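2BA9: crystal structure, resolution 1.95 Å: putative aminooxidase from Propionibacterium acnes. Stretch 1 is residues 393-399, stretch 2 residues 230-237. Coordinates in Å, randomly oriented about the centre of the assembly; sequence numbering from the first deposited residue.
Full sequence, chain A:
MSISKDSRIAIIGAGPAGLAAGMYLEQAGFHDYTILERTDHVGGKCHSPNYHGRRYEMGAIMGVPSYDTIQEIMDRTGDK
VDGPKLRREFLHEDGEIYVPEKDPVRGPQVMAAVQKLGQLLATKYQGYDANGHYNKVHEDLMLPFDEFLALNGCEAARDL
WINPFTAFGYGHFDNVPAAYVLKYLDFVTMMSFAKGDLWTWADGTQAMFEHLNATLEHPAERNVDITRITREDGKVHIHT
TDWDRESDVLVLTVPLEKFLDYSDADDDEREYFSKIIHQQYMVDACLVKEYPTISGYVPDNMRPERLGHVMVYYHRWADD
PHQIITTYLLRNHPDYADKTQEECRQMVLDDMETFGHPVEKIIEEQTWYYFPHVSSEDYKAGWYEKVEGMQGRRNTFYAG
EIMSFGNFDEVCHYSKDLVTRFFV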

# COMPACT_ATOMS: atom_id res chain seq x y z
N ARG A 393 -1.57 25.12 -0.74
CA ARG A 393 -2.69 25.97 -1.18
C ARG A 393 -3.80 25.99 -0.16
O ARG A 393 -4.38 24.94 0.18
CB ARG A 393 -3.26 25.52 -2.52
CG ARG A 393 -4.38 26.43 -3.03
CD ARG A 393 -5.09 25.90 -4.26
NE ARG A 393 -4.20 25.80 -5.42
CZ ARG A 393 -4.59 25.50 -6.65
NH1 ARG A 393 -5.87 25.29 -6.93
NH2 ARG A 393 -3.69 25.42 -7.62
N ARG A 394 -4.13 27.20 0.31
CA ARG A 394 -5.08 27.41 1.39
C ARG A 394 -4.76 26.52 2.57
O ARG A 394 -5.64 25.86 3.14
CB ARG A 394 -6.52 27.21 0.90
CG ARG A 394 -7.01 28.37 0.03
CD ARG A 394 -8.10 27.92 -0.90
NE ARG A 394 -9.39 27.84 -0.24
CZ ARG A 394 -10.36 26.97 -0.54
NH1 ARG A 394 -10.20 26.06 -1.48
NH2 ARG A 394 -11.50 27.02 0.12
N ASN A 395 -3.47 26.48 2.90
CA ASN A 395 -2.95 25.76 4.06
C ASN A 395 -3.31 24.28 4.09
O ASN A 395 -3.43 23.69 5.16
CB ASN A 395 -3.41 26.45 5.34
CG ASN A 395 -3.11 27.93 5.34
OD1 ASN A 395 -2.01 28.34 4.97
ND2 ASN A 395 -4.07 28.74 5.75
N THR A 396 -3.48 23.71 2.90
CA THR A 396 -3.81 22.31 2.75
C THR A 396 -2.63 21.61 2.10
O THR A 396 -2.13 22.06 1.07
CB THR A 396 -5.03 22.12 1.86
OG1 THR A 396 -6.12 22.88 2.38
CG2 THR A 396 -5.42 20.64 1.78
N PHE A 397 -2.20 20.50 2.71
CA PHE A 397 -1.13 19.68 2.18
C PHE A 397 -1.65 18.27 1.88
O PHE A 397 -2.59 17.80 2.52
CB PHE A 397 0.05 19.64 3.14
CG PHE A 397 0.70 20.98 3.33
CD1 PHE A 397 1.77 21.38 2.52
CD2 PHE A 397 0.25 21.86 4.32
CE1 PHE A 397 2.37 22.60 2.70
CE2 PHE A 397 0.84 23.10 4.49
CZ PHE A 397 1.90 23.47 3.68
N TYR A 398 -1.05 17.64 0.87
CA TYR A 398 -1.51 16.38 0.31
C TYR A 398 -0.47 15.29 0.52
O TYR A 398 0.70 15.47 0.18
CB TYR A 398 -1.79 16.56 -1.19
CG TYR A 398 -2.71 17.75 -1.47
CD1 TYR A 398 -4.07 17.70 -1.15
CD2 TYR A 398 -2.21 18.93 -2.01
CE1 TYR A 398 -4.90 18.80 -1.38
CE2 TYR A 398 -3.04 20.02 -2.24
CZ TYR A 398 -4.38 19.95 -1.92
OH TYR A 398 -5.20 21.02 -2.17
N ALA A 399 -0.91 14.16 1.09
CA ALA A 399 -0.03 13.05 1.44
C ALA A 399 -0.74 11.68 1.35
O ALA A 399 -1.76 11.53 0.70
CB ALA A 399 0.56 13.27 2.81
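Stretch 2, residues 230-237: TREDGKVH

Stretch 2 is a hairpin whose tip bends round a type I' turn from Glu 232 to Lys 235. The evidence is in the torsions: Asp 233 at 58/18 and Gly 234 at 82/17 both have positive phi, and Lys 235 N donates to Glu 232 O at 2.9 Å. Below the turn the two arms pair through Thr 230 N to His 237 O (3.0 Å) and His 237 N to Thr 230 O (2.9 Å), so the chain runs out to the tip, reverses and returns in extended form through Val 236 and His 237.

Stretch 1 meets this hairpin with its own bend. Arg 394 (49/45) and Asn 395 (55/29) are also at positive phi, Thr 396 N closes the bend on Arg 393 O at 3.1 Å, and the chain continues as strand through 396-398. No backbone hydrogen bond joins the two stretches, and their CA atoms come no nearer than 6.2 Å, between Arg 394 and Gly 234. The contact, which buries 351 Å² over both sides, is therefore made through side chains reaching to backbone or to one another.

Two arginines dominate it. Arg 394, with CB toward the hairpin, has chi1 -74° (m), chi2 155° (t) and chi3 80° (p). This course brings the guanidinium alongside the hairpin backbone, where NE and NH2 both donate to Arg 231 O, each at 3.1 Å. The N-H...O angles of 140° and 138° are what a forked arrangement gives: one acceptor lies between two neighbouring N-H groups and in line with neither. Arg 231 CB lies over one face of the same guanidinium, 3.7 Å from Arg 394 NH2.

Arg 231 reaches back the other way. Its chi1 (-71°) and chi2 (157°) nearly repeat those of Arg 394, but chi3 is -64° (m) instead of p. Its NH2 donates to Thr 396 OG1 at 3.1 Å and 173°, almost linear. Thr 396, at chi1 -55° (m), places OG1 to serve twice, since the hydroxyl itself donates to Arg 394 O at 3.1 Å; accepting from Arg 231 is compatible with that donation. Tyr 398 OH also stands at the edge of the Arg 231 guanidinium, 4.5 Å from NH2: the CB of this residue points sideways, yet the long ring brings its end nearer. Over one face of that guanidinium is Arg 394 NH1, and the like charges come within 3.8 Å, NH1 of Arg 394 to NH1 of Arg 231. Arg 231 NE, NH1 and NH2 also hydrogen-bond elsewhere in the structure.

At the turn, Asn 395 (chi1 -52°, m; chi2 -45°) directs its amide at the hairpin, with ND2 2.7 Å from Gly 234 O. The distance is short, but the angle is too poor for a hydrogen bond. Val 236, at chi1 174° (t), adds loose packing of a methyl group on backbone: its CG2 lies 4.3 Å from Asn 395 O and 4.4 Å from Arg 394 O.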

# COMPACT_ATOMS: atom_id res chain seq x y z
N THR A 230 -14.16 23.47 5.46
CA THR A 230 -14.13 24.69 4.66
C THR A 230 -12.86 25.48 4.99
O THR A 230 -12.38 25.46 6.13
CB THR A 230 -15.37 25.57 4.92
OG1 THR A 230 -15.45 25.88 6.31
CG2 THR A 230 -16.63 24.84 4.48
N ARG A 231 -12.33 26.19 4.00
CA ARG A 231 -11.01 26.80 4.13
C ARG A 231 -11.03 28.24 3.66
O ARG A 231 -10.49 28.57 2.60
CB ARG A 231 -9.98 25.99 3.35
CG ARG A 231 -9.64 24.66 3.98
CD ARG A 231 -9.09 23.71 2.95
NE ARG A 231 -10.07 23.38 1.91
CZ ARG A 231 -9.77 22.83 0.73
NH1 ARG A 231 -10.74 22.57 -0.14
NH2 ARG A 231 -8.51 22.53 0.42
N GLU A 232 -11.61 29.11 4.47
CA GLU A 232 -11.70 30.53 4.16
C GLU A 232 -10.87 31.36 5.13
O GLU A 232 -10.44 30.87 6.17
CB GLU A 232 -13.16 31.00 4.20
CG GLU A 232 -14.20 29.95 3.85
CD GLU A 232 -14.82 29.33 5.10
OE1 GLU A 232 -14.23 28.38 5.68
OE2 GLU A 232 -15.91 29.80 5.51
N ASP A 233 -10.64 32.62 4.76
CA ASP A 233 -9.97 33.61 5.62
C ASP A 233 -8.56 33.17 6.07
O ASP A 233 -8.01 33.71 7.04
CB ASP A 233 -10.83 33.91 6.86
CG ASP A 233 -12.29 34.19 6.51
OD1 ASP A 233 -12.56 35.10 5.68
OD2 ASP A 233 -13.18 33.51 7.08
N GLY A 234 -7.99 32.20 5.36
CA GLY A 234 -6.65 31.68 5.67
C GLY A 234 -6.62 30.64 6.77
O GLY A 234 -5.56 30.36 7.33
N LYS A 235 -7.78 30.06 7.08
CA LYS A 235 -7.91 29.05 8.14
C LYS A 235 -8.62 27.80 7.64
O LYS A 235 -9.24 27.80 6.58
CB LYS A 235 -8.70 29.62 9.32
CG LYS A 235 -8.16 30.91 9.87
CD LYS A 235 -6.74 30.77 10.40
CE LYS A 235 -6.22 32.11 10.91
NZ LYS A 235 -6.20 33.14 9.82
N VAL A 236 -8.53 26.75 8.44
CA VAL A 236 -9.22 25.50 8.17
C VAL A 236 -10.26 25.25 9.24
O VAL A 236 -9.92 25.03 10.41
CB VAL A 236 -8.24 24.31 8.16
CG1 VAL A 236 -9.01 23.01 8.00
CG2 VAL A 236 -7.21 24.45 7.05
N HIS A 237 -11.53 25.28 8.86
CA HIS A 237 -12.59 24.93 9.80
C HIS A 237 -13.13 23.54 9.51
O HIS A 237 -13.58 23.27 8.40
CB HIS A 237 -13.73 25.95 9.80
CG HIS A 237 -14.36 26.10 11.16
ND1 HIS A 237 -14.48 27.32 11.80
CD2 HIS A 237 -14.87 25.18 12.01
CE1 HIS A 237 -15.06 27.14 12.97
NE2 HIS A 237 -15.30 25.85 13.13